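Local coordinates for aldo-keto reductase AKR14A1 (Escherichia coli k-12, PDB 4AST) that belongs to the aldo-keto reductases and probably reduces aldehydes or ketones with a nicotinamide cofactor, which is absent from this apo structure, at the interface of chains A and B. Coordinates in Å, arbitrary orientation; residue numbers count along the deposited sequence, not the author numbering. Chains: chain A/B, Aldo-keto reductase AKR14A1.

Contact 1: the interface of chains A and B. Residues chain A 20-23, 164; chain B 143, 145, 148.
B:Glu148, on the first turn of helix 146-158 of one aldo-keto reductase copy, reaches A:Gly22 and A:Tyr164 of another in the deposited assembly, and each carboxylate oxygen takes a different donor; the biological interface may differ. The backbone N of A:Gly22 gives a nearly straight hydrogen bond to OE1 at 2.8 Å. The phenol OH of A:Tyr164 gives one to OE2 at 2.7 Å. Both donors arrive on the syn side of their oxygen and lie 34° out of the carboxylate plane, so the bonds are tilted from it. The tyrosine presents its hydroxyl edge, with OE2 in the plane of the ring, while ring and carboxylate planes stand 85° apart and the two side chains cross at about a right angle. B:Glu148 has CG opposite the backbone N (chi1 -176°) and is extended beyond it, which carries the carboxylate away from the helix to the partner's loop. Within that loop the hydroxyl OG of A:Ser21 accepts a bond from the N of A:Leu23 at 3.1 Å; this bond probably helps to shape the turn that presents the N of A:Gly22. Beside it the ring of B:Pro145 lies against the backbone of A:Ser21, with its CD 4.0 Å from CA of A:Ser21. A water joins the carbonyl O of A:Ser21, at 2.8 Å, to the carbonyl O of B:Asn143, at 2.9 Å.

Contact 2: the interface of chains A and B. Residues chain A 90-92; chain B 103-104, 107, 114, 118, 122.
The 3-10 helix 86-91 of chain A and the loop residue A:Leu92 that follows it meet helix 113-127 and the loop around B:Trp103 of chain B. A:Asp90 sits at the centre. Its carboxylate OD2 receives a hydrogen bond from the amide NE2 of B:Gln122 at 2.8 Å, nearly straight at 170°. OD2 accepts through its anti lone pair, the one away from OD1, and lies close to the amide plane; carboxylate and amide approach from opposite directions and are nearly coplanar. B:Gln122 is extended beyond CG, which spans the gap from its helix. The indole of B:Trp103 has one face turned to this pair: CB of A:Asp90 and NE2 of B:Gln122 both lie over it, offset toward the rim, with NE2 3.4 Å above the plane. Two waters extend the network, one between OD2 of A:Asp90 and the carbonyl O of B:Ala118, the other between OD1 and the amine NZ of B:Lys114. That NZ also bonds the carbonyl O of A:Leu92 at 2.7 Å, almost in line with the carbonyl (166°), and a bend at chi2 (67°) shapes the lysine's path to it. NZ lies 5.0 Å from OD1 of A:Asp90, so any attraction between the opposite charges is probably indirect and aided by the water. Toward the pyrrole rim, A:Glu91 slides past the indole in the opposite direction, its CG 3.5 Å from CD1 of B:Trp103. The ring of B:Tyr107 turns an edge to the carbonyl O of A:Glu91, which lies in the ring plane 3.4 Å from CE2. The patch thus joins two copies through a carboxylate, a lysine and an aromatic face, and may help to hold neighbouring subunits together in the eight-copy deposited assembly.

Contact 1: the interface of chains A and B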
ATOM      1  N   LYS A  20     -33.030  22.729  12.414  1.00 29.70           N
ATOM      2  CA  LYS A  20     -32.765  23.734  11.396  1.00 28.81           C
ATOM      3  C   LYS A  20     -31.791  23.277  10.300  1.00 28.69           C
ATOM      4  O   LYS A  20     -31.530  24.038   9.374  1.00 29.13           O
ATOM      5  CB  LYS A  20     -32.208  24.998  12.049  1.00 32.92           C
ATOM      6  CG  LYS A  20     -30.744  24.887  12.536  1.00 37.55           C
ATOM      7  CD  LYS A  20     -30.241  26.141  13.273  0.50 34.51           C
ATOM      8  CE  LYS A  20     -28.757  26.046  13.595  0.50 33.66           C
ATOM      9  NZ  LYS A  20     -28.525  26.672  14.937  0.50 36.35           N
ATOM     10  N   SER A  21     -31.276  22.037  10.374  1.00 23.80           N
ATOM     11  CA  SER A  21     -30.270  21.554   9.454  1.00 21.83           C
ATOM     12  C   SER A  21     -30.867  21.175   8.079  1.00 21.25           C
ATOM     13  O   SER A  21     -32.072  21.167   7.898  1.00 23.80           O
ATOM     14  CB  SER A  21     -29.587  20.325  10.037  1.00 21.79           C
ATOM     15  OG  SER A  21     -30.349  19.149   9.726  1.00 18.80           O
ATOM     16  N   GLY A  22     -30.002  20.871   7.122  1.00 22.04           N
ATOM     17  CA  GLY A  22     -30.439  20.475   5.791  1.00 20.16           C
ATOM     18  C   GLY A  22     -30.526  18.976   5.646  1.00 20.68           C
ATOM     19  O   GLY A  22     -30.773  18.479   4.534  1.00 21.85           O
ATOM     20  N   LEU A  23     -30.343  18.248   6.768  1.00 19.90           N
ATOM     21  CA  LEU A  23     -30.348  16.808   6.746  1.00 19.58           C
ATOM     22  C   LEU A  23     -31.723  16.272   6.995  1.00 21.05           C
ATOM     23  O   LEU A  23     -32.310  16.529   8.044  1.00 23.15           O
ATOM     24  CB  LEU A  23     -29.413  16.244   7.791  1.00 18.85           C
ATOM     25  CG  LEU A  23     -29.097  14.724   7.719  1.00 18.51           C
ATOM     26  CD1 LEU A  23     -28.207  14.493   6.499  1.00 18.43           C
ATOM     27  CD2 LEU A  23     -28.399  14.179   8.979  1.00 16.16           C
ATOM     28  N   TYR A 164     -21.584  14.984  11.481  1.00 18.27           N
ATOM     29  CA  TYR A 164     -22.384  15.719  12.454  1.00 18.12           C
ATOM     30  C   TYR A 164     -22.323  15.065  13.798  1.00 18.53           C
ATOM     31  O   TYR A 164     -21.974  13.868  13.895  1.00 18.86           O
ATOM     32  CB  TYR A 164     -23.877  15.668  12.082  1.00 18.40           C
ATOM     33  CG  TYR A 164     -24.323  16.164  10.708  1.00 17.92           C
ATOM     34  CD1 TYR A 164     -24.702  17.496  10.507  1.00 17.12           C
ATOM     35  CD2 TYR A 164     -24.416  15.293   9.630  1.00 17.76           C
ATOM     36  CE1 TYR A 164     -25.132  17.899   9.285  1.00 16.18           C
ATOM     37  CE2 TYR A 164     -24.892  15.696   8.395  1.00 16.29           C
ATOM     38  CZ  TYR A 164     -25.251  17.004   8.239  1.00 16.24           C
ATOM     39  OH  TYR A 164     -25.675  17.445   6.993  1.00 16.08           O
TER
ATOM     40  N   ASN B 143     -33.905  25.205   1.883  1.00 37.65           N
ATOM     41  CA  ASN B 143     -34.158  24.353   3.042  1.00 35.81           C
ATOM     42  C   ASN B 143     -32.933  23.960   3.836  1.00 34.27           C
ATOM     43  O   ASN B 143     -33.086  23.336   4.903  1.00 41.03           O
ATOM     44  CB  ASN B 143     -34.910  23.106   2.611  1.00 36.52           C
ATOM     45  CG  ASN B 143     -36.272  23.429   1.996  1.00 38.86           C
ATOM     46  OD1 ASN B 143     -37.039  24.252   2.514  1.00 37.43           O
ATOM     47  ND2 ASN B 143     -36.587  22.755   0.899  1.00 43.94           N
ATOM     48  N   PRO B 145     -29.758  25.627   5.906  1.00 27.18           N
ATOM     49  CA  PRO B 145     -29.245  26.911   6.292  1.00 26.52           C
ATOM     50  C   PRO B 145     -27.912  27.139   5.659  1.00 24.56           C
ATOM     51  O   PRO B 145     -27.106  26.228   5.574  1.00 24.91           O
ATOM     52  CB  PRO B 145     -29.119  26.857   7.835  1.00 25.77           C
ATOM     53  CG  PRO B 145     -29.228  25.423   8.199  1.00 30.23           C
ATOM     54  CD  PRO B 145     -29.979  24.738   7.063  1.00 31.51           C
ATOM     55  N   GLU B 148     -24.716  25.895   7.138  1.00 22.41           N
ATOM     56  CA  GLU B 148     -24.336  24.527   6.969  1.00 21.93           C
ATOM     57  C   GLU B 148     -23.562  24.411   5.655  1.00 22.63           C
ATOM     58  O   GLU B 148     -22.473  23.801   5.588  1.00 21.82           O
ATOM     59  CB  GLU B 148     -25.559  23.617   7.011  1.00 23.84           C
ATOM     60  CG  GLU B 148     -25.200  22.131   6.923  1.00 26.41           C
ATOM     61  CD  GLU B 148     -26.378  21.184   7.066  1.00 27.33           C
ATOM     62  OE1 GLU B 148     -27.384  21.501   7.781  1.00 31.03           O
ATOM     63  OE2 GLU B 148     -26.263  20.051   6.537  1.00 25.48           O
TER
HETATM   64  O   HOH W   1     -34.063  23.102   7.676  1.00 31.15           O

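Contact 2: the interface of chains A and B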
ATOM      1  N   ASP A  90     -23.688   6.340   0.373  1.00 20.53           N
ATOM      2  CA  ASP A  90     -23.889   7.784   0.410  1.00 19.95           C
ATOM      3  C   ASP A  90     -25.364   8.124   0.412  1.00 20.15           C
ATOM      4  O   ASP A  90     -25.734   9.294   0.449  1.00 19.24           O
ATOM      5  CB  ASP A  90     -23.178   8.473  -0.767  1.00 21.50           C
ATOM      6  CG  ASP A  90     -21.638   8.373  -0.674  1.00 20.17           C
ATOM      7  OD1 ASP A  90     -21.119   8.189   0.451  1.00 18.38           O
ATOM      8  OD2 ASP A  90     -20.977   8.487  -1.738  1.00 23.11           O
ATOM      9  N   GLU A  91     -26.205   7.101   0.361  1.00 21.10           N
ATOM     10  CA  GLU A  91     -27.651   7.259   0.514  1.00 21.06           C
ATOM     11  C   GLU A  91     -28.088   6.926   1.951  1.00 21.24           C
ATOM     12  O   GLU A  91     -29.277   6.866   2.253  1.00 21.75           O
ATOM     13  CB  GLU A  91     -28.359   6.352  -0.483  1.00 20.90           C
ATOM     14  CG  GLU A  91     -28.330   6.871  -1.913  1.00 21.36           C
ATOM     15  CD  GLU A  91     -28.948   5.912  -2.932  1.00 20.93           C
ATOM     16  OE1 GLU A  91     -30.115   5.500  -2.770  1.00 16.13           O
ATOM     17  OE2 GLU A  91     -28.227   5.559  -3.911  1.00 22.91           O
ATOM     18  N   LEU A  92     -27.113   6.674   2.825  1.00 21.52           N
ATOM     19  CA  LEU A  92     -27.390   6.214   4.157  1.00 21.06           C
ATOM     20  C   LEU A  92     -26.888   7.218   5.145  1.00 21.44           C
ATOM     21  O   LEU A  92     -25.841   7.872   4.915  1.00 25.64           O
ATOM     22  CB  LEU A  92     -26.706   4.849   4.441  1.00 21.54           C
ATOM     23  CG  LEU A  92     -27.160   3.647   3.616  1.00 21.25           C
ATOM     24  CD1 LEU A  92     -26.574   2.340   4.145  1.00 21.03           C
ATOM     25  CD2 LEU A  92     -28.666   3.481   3.613  1.00 22.15           C
TER
ATOM     26  N   TRP B 103     -27.683  11.796  -7.208  1.00 23.39           N
ATOM     27  CA  TRP B 103     -28.033  10.426  -6.924  1.00 22.68           C
ATOM     28  C   TRP B 103     -29.323  10.444  -6.147  1.00 22.96           C
ATOM     29  O   TRP B 103     -29.720  11.493  -5.645  1.00 26.65           O
ATOM     30  CB  TRP B 103     -26.888   9.716  -6.211  1.00 20.09           C
ATOM     31  CG  TRP B 103     -26.662  10.134  -4.779  1.00 20.19           C
ATOM     32  CD1 TRP B 103     -27.407   9.798  -3.684  1.00 20.41           C
ATOM     33  CD2 TRP B 103     -25.573  10.934  -4.255  1.00 18.69           C
ATOM     34  NE1 TRP B 103     -26.878  10.338  -2.545  1.00 22.41           N
ATOM     35  CE2 TRP B 103     -25.793  11.052  -2.835  1.00 19.78           C
ATOM     36  CE3 TRP B 103     -24.497  11.568  -4.817  1.00 18.54           C
ATOM     37  CZ2 TRP B 103     -24.961  11.765  -2.026  1.00 18.66           C
ATOM     38  CZ3 TRP B 103     -23.654  12.265  -4.004  1.00 17.95           C
ATOM     39  CH2 TRP B 103     -23.885  12.360  -2.624  1.00 18.84           C
ATOM     40  N   PRO B 104     -30.037   9.311  -6.094  1.00 23.82           N
ATOM     41  CA  PRO B 104     -31.431   9.395  -5.579  1.00 23.39           C
ATOM     42  C   PRO B 104     -31.501   9.485  -4.058  1.00 23.66           C
ATOM     43  O   PRO B 104     -30.549   9.146  -3.351  1.00 23.18           O
ATOM     44  CB  PRO B 104     -32.084   8.103  -6.049  1.00 23.62           C
ATOM     45  CG  PRO B 104     -30.978   7.154  -6.439  1.00 24.71           C
ATOM     46  CD  PRO B 104     -29.741   8.000  -6.730  1.00 24.74           C
ATOM     47  N   TYR B 107     -30.292  12.596   0.266  1.00 20.51           N
ATOM     48  CA  TYR B 107     -28.950  13.131   0.414  1.00 19.35           C
ATOM     49  C   TYR B 107     -28.270  13.405  -0.926  1.00 20.97           C
ATOM     50  O   TYR B 107     -27.105  13.781  -0.946  1.00 21.25           O
ATOM     51  CB  TYR B 107     -28.122  12.174   1.301  1.00 20.16           C
ATOM     52  CG  TYR B 107     -28.981  11.682   2.471  1.00 17.49           C
ATOM     53  CD1 TYR B 107     -29.552  12.576   3.316  1.00 16.24           C
ATOM     54  CD2 TYR B 107     -29.267  10.342   2.622  1.00 17.41           C
ATOM     55  CE1 TYR B 107     -30.380  12.165   4.328  1.00 18.15           C
ATOM     56  CE2 TYR B 107     -30.098   9.885   3.648  1.00 17.81           C
ATOM     57  CZ  TYR B 107     -30.680  10.796   4.490  1.00 18.57           C
ATOM     58  OH  TYR B 107     -31.527  10.388   5.497  1.00 18.13           O
ATOM     59  N   LYS B 114     -23.928  16.726   4.363  1.00 18.68           N
ATOM     60  CA  LYS B 114     -23.872  15.333   3.896  1.00 17.80           C
ATOM     61  C   LYS B 114     -23.631  15.275   2.404  1.00 17.74           C
ATOM     62  O   LYS B 114     -22.731  14.581   1.941  1.00 19.26           O
ATOM     63  CB  LYS B 114     -25.167  14.603   4.239  1.00 16.74           C
ATOM     64  CG  LYS B 114     -25.374  13.243   3.584  1.00 16.76           C
ATOM     65  CD  LYS B 114     -24.382  12.178   4.069  1.00 17.36           C
ATOM     66  CE  LYS B 114     -24.834  10.770   3.598  1.00 16.99           C
ATOM     67  NZ  LYS B 114     -24.015   9.716   4.192  1.00 15.19           N
ATOM     68  N   ALA B 118     -19.964  14.292   0.787  1.00 16.67           N
ATOM     69  CA  ALA B 118     -19.967  12.998   0.100  1.00 16.10           C
ATOM     70  C   ALA B 118     -19.784  13.153  -1.366  1.00 19.90           C
ATOM     71  O   ALA B 118     -19.084  12.334  -1.981  1.00 20.54           O
ATOM     72  CB  ALA B 118     -21.228  12.238   0.342  1.00 16.19           C
ATOM     73  N   GLN B 122     -16.885  11.814  -4.061  1.00 20.75           N
ATOM     74  CA  GLN B 122     -17.182  11.033  -5.237  1.00 20.51           C
ATOM     75  C   GLN B 122     -16.518  11.679  -6.456  1.00 22.65           C
ATOM     76  O   GLN B 122     -15.949  10.984  -7.307  1.00 22.23           O
ATOM     77  CB  GLN B 122     -18.681  10.971  -5.522  1.00 19.83           C
ATOM     78  CG  GLN B 122     -19.519  10.095  -4.607  1.00 18.73           C
ATOM     79  CD  GLN B 122     -20.980   9.953  -5.107  1.00 19.32           C
ATOM     80  OE1 GLN B 122     -21.316  10.461  -6.187  1.00 18.03           O
ATOM     81  NE2 GLN B 122     -21.856   9.311  -4.303  1.00 17.42           N
TER
HETATM   82  O   HOH W   2     -21.599   9.501   2.744  1.00 14.52           O
HETATM   83  O   HOH W   3     -18.608   9.640  -1.155  1.00 16.33           O

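Contact 1 and contact 2 belong to the same chain A–chain B interface, their C-alpha centres about 15 Å apart, and have no residue in common. From chain B, helix 146-158 sends B:Glu148 to chain A in contact 1, and helix 113-127 sends B:Lys114 and B:Gln122 in contact 2. Chain A answers with a loop backbone and a tyrosine in the first and a 3-10 helix in the second. Because the interface is not an exact two-fold, the two copies contribute different surfaces. Two separated polar patches may limit rocking of one copy on the other, although the structure alone does not show that this pairing forms in solution.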